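Local coordinates for protein glycosyl hydrolase, BNR repeat (Ralstonia eutropha, PDB 3B7F) that is of unconfirmed function but folds as a seven-bladed beta-propeller related to non-viral sialidases and may act as a glycosyl hydrolase, at residues H59-A73 with V117-W131. Numbering follows the deposited sequence. Where two conformers were deposited one is given.
Sequences HIVQDPREPERMLMA and VFWLTPGHASEPGTW
R65 reaches across to the 123-130 loop and gives the NH1 and NH2 ends of its guanidinium to main-chain carbonyls, while NE goes to D63. R65 NH2 donates to T130 O (2.9 Å) and R65 NH1 to H124 O (3.1 Å), and both acceptors are shared: E127 N reaches H124 O, and G123 N reaches T130 O, each from the opposite face of the carbonyl plane. The bend at chi3 (-65°) turns the group back toward D63, whose OD1 uses its syn lone pair for an almost straight, in-plane salt bridge from R65 NE (2.9 Å) and also closes an Asx turn with R65 N. Salt bridge and carbonyls together hold the guanidinium in orientation. Such an arrangement illustrates how a beta-propeller joins neighbouring blades: residues 59-73 run from the end of innermost strand 56-62 into strand 70-75 of one blade, while 117-131 take in most of innermost strand 116-122 of the next, so side chains rather than a continuous sheet make the seam. W131 fills it, with L71 CD1 centred over one face, 3.6 Å from the centroid of the five-membered ring in a CH-pi contact, and R65 NH2 and P122 CA over the other. Further along, L120 lays CD1 against L71 CB (3.6 Å) and A73, while V61 CG2 meets L120 CB. The backbone N of L120 donates to H59 ND1 in the imidazole plane (3.0 Å), and the edge of that ring points at the face of W119.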
# COMPACT_ATOMS: atom_id res chain seq x y z
N HIS A 59 -5.63 -3.64 -6.91
CA HIS A 59 -4.27 -3.15 -6.97
C HIS A 59 -3.72 -3.32 -8.38
O HIS A 59 -3.94 -4.35 -9.00
CB HIS A 59 -3.42 -3.93 -5.97
CG HIS A 59 -2.21 -3.21 -5.45
ND1 HIS A 59 -1.19 -3.88 -4.83
CD2 HIS A 59 -1.85 -1.90 -5.45
CE1 HIS A 59 -0.26 -3.02 -4.44
NE2 HIS A 59 -0.66 -1.81 -4.78
N ILE A 60 -3.03 -2.29 -8.89
CA ILE A 60 -2.42 -2.35 -10.22
C ILE A 60 -0.99 -1.89 -9.97
O ILE A 60 -0.78 -0.79 -9.46
CB ILE A 60 -3.12 -1.45 -11.31
CG1 ILE A 60 -4.65 -1.52 -11.24
CG2 ILE A 60 -2.63 -1.87 -12.70
CD1 ILE A 60 -5.34 -0.48 -12.08
N VAL A 61 -0.03 -2.76 -10.28
CA VAL A 61 1.38 -2.47 -10.03
C VAL A 61 2.22 -2.76 -11.27
O VAL A 61 2.03 -3.77 -11.92
CB VAL A 61 1.91 -3.31 -8.87
CG1 VAL A 61 3.37 -2.94 -8.57
CG2 VAL A 61 1.02 -3.15 -7.62
N GLN A 62 3.13 -1.84 -11.58
CA GLN A 62 4.10 -2.00 -12.66
C GLN A 62 5.33 -2.69 -12.09
O GLN A 62 5.72 -2.41 -10.95
CB GLN A 62 4.54 -0.66 -13.17
CG GLN A 62 5.58 -0.71 -14.28
CD GLN A 62 5.90 0.65 -14.78
OE1 GLN A 62 6.31 1.52 -14.02
NE2 GLN A 62 5.69 0.86 -16.06
N ASP A 63 5.95 -3.57 -12.89
CA ASP A 63 7.21 -4.20 -12.52
C ASP A 63 8.30 -3.14 -12.79
O ASP A 63 8.52 -2.78 -13.95
CB ASP A 63 7.45 -5.45 -13.38
CG ASP A 63 8.56 -6.33 -12.85
OD1 ASP A 63 9.41 -5.85 -12.08
OD2 ASP A 63 8.58 -7.53 -13.21
N PRO A 64 8.97 -2.63 -11.74
CA PRO A 64 10.01 -1.63 -11.99
C PRO A 64 11.27 -2.26 -12.62
O PRO A 64 12.09 -1.53 -13.16
CB PRO A 64 10.31 -1.04 -10.60
CG PRO A 64 9.96 -2.09 -9.67
CD PRO A 64 8.87 -2.94 -10.30
N ARG A 65 11.41 -3.59 -12.53
CA ARG A 65 12.49 -4.30 -13.19
C ARG A 65 12.31 -4.32 -14.70
O ARG A 65 13.28 -4.31 -15.41
CB ARG A 65 12.59 -5.73 -12.67
CG ARG A 65 12.93 -5.82 -11.16
CD ARG A 65 12.68 -7.20 -10.63
NE ARG A 65 11.27 -7.53 -10.70
CZ ARG A 65 10.70 -8.65 -10.27
NH1 ARG A 65 11.39 -9.58 -9.63
NH2 ARG A 65 9.40 -8.80 -10.44
N GLU A 66 11.06 -4.40 -15.15
CA GLU A 66 10.68 -4.48 -16.57
C GLU A 66 9.41 -3.65 -16.75
O GLU A 66 8.31 -4.19 -16.68
CB GLU A 66 10.44 -5.93 -16.98
CG GLU A 66 11.59 -6.87 -16.66
CD GLU A 66 11.36 -8.29 -17.12
OE1 GLU A 66 10.94 -8.44 -18.29
OE2 GLU A 66 11.64 -9.23 -16.31
N PRO A 67 9.53 -2.34 -16.99
CA PRO A 67 8.36 -1.42 -17.01
C PRO A 67 7.19 -1.80 -17.93
O PRO A 67 6.08 -1.36 -17.69
CB PRO A 67 8.96 -0.09 -17.47
CG PRO A 67 10.36 -0.17 -17.03
CD PRO A 67 10.77 -1.59 -17.26
N GLU A 68 7.46 -2.58 -18.98
CA GLU A 68 6.43 -3.05 -19.89
C GLU A 68 5.48 -4.08 -19.21
O GLU A 68 4.40 -4.34 -19.70
CB GLU A 68 7.10 -3.60 -21.18
CG GLU A 68 7.95 -4.90 -21.11
CD GLU A 68 9.41 -4.80 -20.60
OE1 GLU A 68 9.84 -3.79 -19.98
OE2 GLU A 68 10.14 -5.79 -20.83
N ARG A 69 5.89 -4.64 -18.07
CA ARG A 69 5.09 -5.62 -17.34
C ARG A 69 4.29 -4.99 -16.19
O ARG A 69 4.83 -4.17 -15.44
CB ARG A 69 6.00 -6.72 -16.79
CG ARG A 69 6.67 -7.53 -17.89
CD ARG A 69 7.44 -8.70 -17.33
NE ARG A 69 8.08 -9.51 -18.37
CZ ARG A 69 7.50 -10.51 -19.05
NH1 ARG A 69 6.21 -10.82 -18.92
NH2 ARG A 69 8.24 -11.18 -19.94
N MSE A 70 3.00 -5.37 -16.10
CA MSE A 70 2.10 -4.93 -15.04
C MSE A 70 1.19 -6.05 -14.59
O MSE A 70 0.81 -6.90 -15.41
CB MSE A 70 1.17 -3.83 -15.50
CG MSE A 70 1.81 -2.60 -16.07
SE MSE A 70 0.42 -1.22 -16.21
CE MSE A 70 1.59 0.07 -17.01
N LEU A 71 0.86 -6.04 -13.30
CA LEU A 71 -0.09 -6.97 -12.68
C LEU A 71 -1.22 -6.17 -12.07
O LEU A 71 -1.01 -5.04 -11.65
CB LEU A 71 0.55 -7.89 -11.63
CG LEU A 71 1.57 -8.95 -12.12
CD1 LEU A 71 1.89 -9.92 -11.01
CD2 LEU A 71 1.10 -9.74 -13.35
N MSE A 72 -2.41 -6.76 -12.11
CA MSE A 72 -3.64 -6.17 -11.63
C MSE A 72 -4.45 -7.22 -10.84
O MSE A 72 -4.89 -8.18 -11.42
CB MSE A 72 -4.44 -5.68 -12.82
CG MSE A 72 -5.85 -5.21 -12.47
SE MSE A 72 -6.91 -4.84 -13.99
CE MSE A 72 -5.90 -3.47 -14.85
N ALA A 73 -4.61 -7.02 -9.53
CA ALA A 73 -5.43 -7.88 -8.67
C ALA A 73 -6.91 -7.51 -8.90
O ALA A 73 -7.31 -6.34 -8.80
CB ALA A 73 -5.00 -7.70 -7.18
N VAL A 117 -7.40 -11.08 -3.95
CA VAL A 117 -5.99 -10.75 -3.91
C VAL A 117 -6.02 -9.26 -3.61
O VAL A 117 -6.59 -8.48 -4.38
CB VAL A 117 -5.28 -11.02 -5.23
CG1 VAL A 117 -3.79 -10.62 -5.13
CG2 VAL A 117 -5.44 -12.50 -5.60
N PHE A 118 -5.41 -8.87 -2.50
CA PHE A 118 -5.44 -7.49 -2.06
C PHE A 118 -4.22 -6.66 -2.46
O PHE A 118 -4.35 -5.50 -2.84
CB PHE A 118 -5.59 -7.46 -0.54
CG PHE A 118 -5.70 -6.08 0.01
CD1 PHE A 118 -6.88 -5.39 -0.11
CD2 PHE A 118 -4.64 -5.48 0.66
CE1 PHE A 118 -7.00 -4.10 0.39
CE2 PHE A 118 -4.75 -4.18 1.15
CZ PHE A 118 -5.92 -3.50 1.01
N TRP A 119 -3.03 -7.26 -2.38
CA TRP A 119 -1.77 -6.57 -2.58
C TRP A 119 -0.81 -7.35 -3.44
O TRP A 119 -0.68 -8.53 -3.24
CB TRP A 119 -1.12 -6.43 -1.21
CG TRP A 119 0.06 -5.55 -1.15
CD1 TRP A 119 1.33 -5.81 -1.57
CD2 TRP A 119 0.08 -4.25 -0.57
NE1 TRP A 119 2.14 -4.72 -1.31
CE2 TRP A 119 1.39 -3.76 -0.67
CE3 TRP A 119 -0.89 -3.46 0.04
CZ2 TRP A 119 1.76 -2.52 -0.21
CZ3 TRP A 119 -0.52 -2.23 0.53
CH2 TRP A 119 0.80 -1.77 0.40
N LEU A 120 -0.06 -6.66 -4.30
CA LEU A 120 0.92 -7.24 -5.21
C LEU A 120 2.25 -6.52 -5.02
O LEU A 120 2.29 -5.28 -5.00
CB LEU A 120 0.46 -7.08 -6.67
CG LEU A 120 -0.75 -7.87 -7.17
CD1 LEU A 120 -1.21 -7.28 -8.50
CD2 LEU A 120 -0.43 -9.36 -7.28
N THR A 121 3.33 -7.28 -4.88
CA THR A 121 4.69 -6.75 -4.69
C THR A 121 5.64 -7.41 -5.68
O THR A 121 5.68 -8.64 -5.73
CB THR A 121 5.21 -7.03 -3.28
OG1 THR A 121 4.40 -6.32 -2.36
CG2 THR A 121 6.61 -6.56 -3.10
N PRO A 122 6.39 -6.61 -6.46
CA PRO A 122 7.34 -7.24 -7.34
C PRO A 122 8.59 -7.60 -6.53
O PRO A 122 8.98 -6.89 -5.58
CB PRO A 122 7.63 -6.15 -8.39
CG PRO A 122 7.19 -4.89 -7.81
CD PRO A 122 6.47 -5.15 -6.56
N GLY A 123 9.20 -8.73 -6.88
CA GLY A 123 10.38 -9.19 -6.20
C GLY A 123 11.65 -8.40 -6.43
O GLY A 123 11.64 -7.34 -7.05
N HIS A 124 12.73 -8.99 -5.93
CA HIS A 124 14.07 -8.45 -5.98
C HIS A 124 14.59 -8.37 -7.42
O HIS A 124 14.17 -9.15 -8.28
CB HIS A 124 14.98 -9.36 -5.12
CG HIS A 124 16.30 -8.75 -4.79
ND1 HIS A 124 17.44 -9.03 -5.50
CD2 HIS A 124 16.66 -7.88 -3.82
CE1 HIS A 124 18.45 -8.33 -5.00
NE2 HIS A 124 18.01 -7.64 -3.97
N ALA A 125 15.50 -7.42 -7.66
CA ALA A 125 16.12 -7.14 -8.96
C ALA A 125 16.79 -8.36 -9.59
O ALA A 125 16.73 -8.56 -10.81
CB ALA A 125 17.15 -5.97 -8.81
N SER A 126 17.39 -9.18 -8.74
CA SER A 126 18.09 -10.39 -9.13
C SER A 126 17.17 -11.56 -9.42
O SER A 126 17.66 -12.62 -9.82
CB SER A 126 19.04 -10.82 -8.02
OG SER A 126 18.31 -11.39 -6.95
N GLU A 127 15.86 -11.43 -9.21
CA GLU A 127 14.93 -12.54 -9.47
C GLU A 127 13.79 -12.08 -10.38
O GLU A 127 12.63 -12.12 -9.97
CB GLU A 127 14.42 -13.11 -8.15
CG GLU A 127 15.54 -13.64 -7.25
CD GLU A 127 15.03 -14.28 -5.98
OE1 GLU A 127 13.82 -14.18 -5.68
OE2 GLU A 127 15.86 -14.89 -5.29
N PRO A 128 14.12 -11.69 -11.65
CA PRO A 128 13.08 -11.19 -12.53
C PRO A 128 11.98 -12.23 -12.71
O PRO A 128 12.26 -13.41 -12.68
CB PRO A 128 13.81 -10.86 -13.85
CG PRO A 128 15.13 -11.49 -13.76
CD PRO A 128 15.43 -11.73 -12.32
N GLY A 129 10.73 -11.76 -12.82
CA GLY A 129 9.56 -12.63 -12.92
C GLY A 129 8.95 -13.06 -11.61
O GLY A 129 7.84 -13.60 -11.63
N THR A 130 9.64 -12.84 -10.48
CA THR A 130 9.15 -13.22 -9.16
C THR A 130 8.30 -12.10 -8.53
O THR A 130 8.69 -10.93 -8.57
CB THR A 130 10.32 -13.64 -8.22
OG1 THR A 130 10.94 -14.83 -8.74
CG2 THR A 130 9.84 -13.90 -6.78
N TRP A 131 7.13 -12.45 -8.01
CA TRP A 131 6.22 -11.53 -7.33
C TRP A 131 5.65 -12.19 -6.09
O TRP A 131 5.67 -13.42 -5.97
CB TRP A 131 5.01 -11.18 -8.19
CG TRP A 131 5.27 -10.34 -9.39
CD1 TRP A 131 5.88 -10.72 -10.53
CD2 TRP A 131 4.87 -8.97 -9.58
NE1 TRP A 131 5.92 -9.67 -11.42
CE2 TRP A 131 5.31 -8.58 -10.85
CE3 TRP A 131 4.19 -8.03 -8.79
CZ2 TRP A 131 5.08 -7.30 -11.37
CZ3 TRP A 131 3.97 -6.76 -9.29
CH2 TRP A 131 4.42 -6.40 -10.56
O HOH W 1 6.87 -9.32 -14.27
O HOH W 2 10.92 -9.06 -13.69